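Side-chain contact in carbohydrate binding module (Ruminococcus flavefaciens, PDB 4V1K), which probably binds plant cell-wall polysaccharides as the carbohydrate-binding module of the family 9 glycoside hydrolase Cel9A, a cellulosome enzyme: residues Ile26-Lys31 and Asp125-Lys130. Residues are numbered along the deposited sequence; the frame is centred on the assembly and turned at random.
Sequences IGFSYK and DSVVLK
V127 lays its CG2 methyl over one face of the F28 ring, 4.2 Å from the ring centroid and 17° off the normal, which meets the geometry of a CH-pi contact. The methyl is displaced toward the rim, and its nearest ring atom is F28 CE2, 4.0 Å from V127 CG2. The valine torsion (chi1 -178°) sets CG1 anti to the backbone N and leaves CG2 anti to the carbonyl carbon, the branch that reaches the phenylalanine. The second pair is built differently: L129 CD1 comes to the edge of the Y30 ring, close to its plane, 4.1 Å from Y30 CD1, and the two side chains cross at about a right angle. One aromatic is thus met on a face, the other at its rim. Y30 OH extends away from L129 and hydrogen-bonds to T63 OG1, which probably helps fix the ring's position while its flank packs against apolar groups. CA atoms of F28 and V127 lie 8.8 Å apart, a separation bridged by side chains between facing sheets of a beta-sandwich. Strand 25-29 pairs with strand 109-114 in one sheet, strand 121-131 lies between strands 5-15 and 41-49 in the other, and F33 touches both V127 and L129.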
ATOM      1  N   ILE A  26       6.083  -2.905  -3.693  1.00 18.77           N
ATOM      2  CA  ILE A  26       6.833  -1.695  -3.324  0.50 20.43           C
ATOM      3  C   ILE A  26       6.572  -1.369  -1.864  1.00 18.57           C
ATOM      4  O   ILE A  26       5.421  -1.234  -1.416  1.00 18.75           O
ATOM      5  CB  ILE A  26       6.477  -0.508  -4.207  0.50 21.87           C
ATOM      6  CG1 ILE A  26       6.782  -0.864  -5.668  0.50 24.60           C
ATOM      7  CG2 ILE A  26       7.282   0.702  -3.759  0.50 22.81           C
ATOM      8  CD1 ILE A  26       5.937  -0.137  -6.683  0.50 25.83           C
ATOM      9  N   GLY A  27       7.672  -1.316  -1.092  1.00 19.11           N
ATOM     10  CA  GLY A  27       7.612  -1.171   0.347  1.00 19.19           C
ATOM     11  C   GLY A  27       7.787   0.251   0.873  1.00 19.68           C
ATOM     12  O   GLY A  27       8.580   1.020   0.320  1.00 20.19           O
ATOM     13  N   PHE A  28       7.057   0.552   1.962  1.00 17.73           N
ATOM     14  CA  PHE A  28       7.192   1.795   2.724  1.00 17.82           C
ATOM     15  C   PHE A  28       7.269   1.479   4.206  1.00 17.99           C
ATOM     16  O   PHE A  28       6.426   0.759   4.748  1.00 19.34           O
ATOM     17  CB  PHE A  28       6.044   2.752   2.436  1.00 19.08           C
ATOM     18  CG  PHE A  28       5.869   3.046   0.985  1.00 19.66           C
ATOM     19  CD1 PHE A  28       6.628   4.057   0.383  1.00 22.19           C
ATOM     20  CD2 PHE A  28       4.981   2.308   0.211  1.00 21.49           C
ATOM     21  CE1 PHE A  28       6.493   4.327  -0.961  1.00 24.11           C
ATOM     22  CE2 PHE A  28       4.862   2.580  -1.139  1.00 23.28           C
ATOM     23  CZ  PHE A  28       5.617   3.581  -1.711  1.00 24.46           C
ATOM     24  N   SER A  29       8.326   1.964   4.854  1.00 18.87           N
ATOM     25  CA  SER A  29       8.521   1.727   6.274  1.00 18.92           C
ATOM     26  C   SER A  29       7.482   2.507   7.098  1.00 18.77           C
ATOM     27  O   SER A  29       7.274   3.709   6.881  1.00 18.97           O
ATOM     28  CB  SER A  29       9.953   2.136   6.720  1.00 22.07           C
ATOM     29  OG  SER A  29      10.984   1.449   6.000  1.00 25.22           O
ATOM     30  N   TYR A  30       6.841   1.839   8.063  1.00 17.35           N
ATOM     31  CA  TYR A  30       5.874   2.534   8.914  1.00 17.97           C
ATOM     32  C   TYR A  30       6.507   3.723   9.673  1.00 18.27           C
ATOM     33  O   TYR A  30       5.822   4.723   9.918  1.00 17.94           O
ATOM     34  CB  TYR A  30       5.209   1.585   9.889  1.00 18.05           C
ATOM     35  CG  TYR A  30       4.150   0.696   9.247  1.00 16.51           C
ATOM     36  CD1 TYR A  30       2.956   1.246   8.692  1.00 17.22           C
ATOM     37  CD2 TYR A  30       4.295  -0.690   9.245  1.00 16.32           C
ATOM     38  CE1 TYR A  30       1.973   0.430   8.126  1.00 16.76           C
ATOM     39  CE2 TYR A  30       3.309  -1.505   8.702  1.00 15.11           C
ATOM     40  CZ  TYR A  30       2.154  -0.958   8.146  1.00 15.10           C
ATOM     41  OH  TYR A  30       1.154  -1.779   7.615  1.00 16.12           O
ATOM     42  N   LYS A  31       7.789   3.626  10.016  1.00 19.28           N
ATOM     43  CA  LYS A  31       8.434   4.711  10.722  1.00 19.74           C
ATOM     44  C   LYS A  31       8.415   6.041   9.925  1.00 21.34           C
ATOM     45  O   LYS A  31       8.459   7.138  10.528  1.00 25.32           O
ATOM     46  CB  LYS A  31       9.860   4.327  11.142  1.00 24.44           C
ATOM     47  CG  LYS A  31      10.833   4.144  10.010  1.00 30.26           C
ATOM     48  CD  LYS A  31      12.256   3.988  10.524  1.00 43.94           C
ATOM     49  CE  LYS A  31      13.146   3.279   9.499  1.00 49.65           C
ATOM     50  NZ  LYS A  31      14.472   2.916  10.093  1.00 57.94           N
ATOM     51  N   ASP A 125       2.125   9.242  -5.725  1.00 20.51           N
ATOM     52  CA  ASP A 125       2.169  10.597  -5.188  1.00 20.03           C
ATOM     53  C   ASP A 125       2.054  10.652  -3.668  1.00 20.74           C
ATOM     54  O   ASP A 125       2.740  11.470  -3.019  1.00 23.41           O
ATOM     55  CB  ASP A 125       1.076  11.446  -5.817  1.00 21.51           C
ATOM     56  CG  ASP A 125       1.257  11.622  -7.330  1.00 24.72           C
ATOM     57  OD1 ASP A 125       2.374  11.914  -7.799  1.00 29.19           O
ATOM     58  OD2 ASP A 125       0.250  11.498  -8.043  1.00 30.78           O
ATOM     59  N   SER A 126       1.177   9.822  -3.106  1.00 19.85           N
ATOM     60  CA  SER A 126       1.052   9.728  -1.666  1.00 18.89           C
ATOM     61  C   SER A 126       0.542   8.358  -1.208  1.00 18.51           C
ATOM     62  O   SER A 126      -0.082   7.640  -1.989  1.00 19.17           O
ATOM     63  CB  SER A 126       0.159  10.849  -1.128  1.00 22.67           C
ATOM     64  OG  SER A 126      -1.157  10.788  -1.627  1.00 24.92           O
ATOM     65  N   VAL A 127       0.848   8.028   0.051  1.00 17.34           N
ATOM     66  CA  VAL A 127       0.303   6.863   0.732  1.00 18.31           C
ATOM     67  C   VAL A 127      -0.304   7.395   2.039  1.00 18.07           C
ATOM     68  O   VAL A 127       0.341   8.163   2.760  1.00 18.19           O
ATOM     69  CB  VAL A 127       1.352   5.764   0.997  1.00 18.38           C
ATOM     70  CG1 VAL A 127       0.679   4.564   1.665  1.00 20.40           C
ATOM     71  CG2 VAL A 127       2.071   5.365  -0.293  1.00 18.16           C
ATOM     72  N   VAL A 128      -1.551   6.998   2.311  1.00 17.38           N
ATOM     73  CA  VAL A 128      -2.337   7.478   3.443  1.00 18.73           C
ATOM     74  C   VAL A 128      -2.775   6.317   4.327  1.00 19.02           C
ATOM     75  O   VAL A 128      -3.296   5.328   3.824  1.00 20.12           O
ATOM     76  CB  VAL A 128      -3.586   8.263   2.973  1.00 22.22           C
ATOM     77  CG1 VAL A 128      -4.341   8.853   4.151  1.00 24.72           C
ATOM     78  CG2 VAL A 128      -3.175   9.400   2.047  1.00 24.52           C
ATOM     79  N   LEU A 129      -2.525   6.445   5.628  1.00 17.25           N
ATOM     80  CA  LEU A 129      -3.059   5.522   6.625  1.00 18.27           C
ATOM     81  C   LEU A 129      -4.222   6.199   7.331  1.00 19.70           C
ATOM     82  O   LEU A 129      -4.083   7.330   7.844  1.00 23.50           O
ATOM     83  CB  LEU A 129      -1.973   5.132   7.631  1.00 19.64           C
ATOM     84  CG  LEU A 129      -0.648   4.595   7.109  1.00 20.60           C
ATOM     85  CD1 LEU A 129       0.296   4.276   8.289  1.00 22.53           C
ATOM     86  CD2 LEU A 129      -0.847   3.361   6.250  1.00 22.40           C
ATOM     87  N   LYS A 130      -5.380   5.557   7.321  1.00 17.88           N
ATOM     88  CA  LYS A 130      -6.539   5.999   8.119  1.00 19.61           C
ATOM     89  C   LYS A 130      -6.642   5.121   9.371  1.00 20.29           C
ATOM     90  O   LYS A 130      -6.448   3.917   9.303  1.00 20.49           O
ATOM     91  CB  LYS A 130      -7.824   5.879   7.289  1.00 22.41           C
ATOM     92  CG  LYS A 130      -7.838   6.708   5.995  1.00 28.79           C
ATOM     93  CD  LYS A 130      -9.209   6.671   5.321  1.00 38.32           C
ATOM     94  CE  LYS A 130      -9.269   7.596   4.110  1.00 49.00           C
ATOM     95  NZ  LYS A 130     -10.656   7.793   3.593  1.00 56.43           N
TER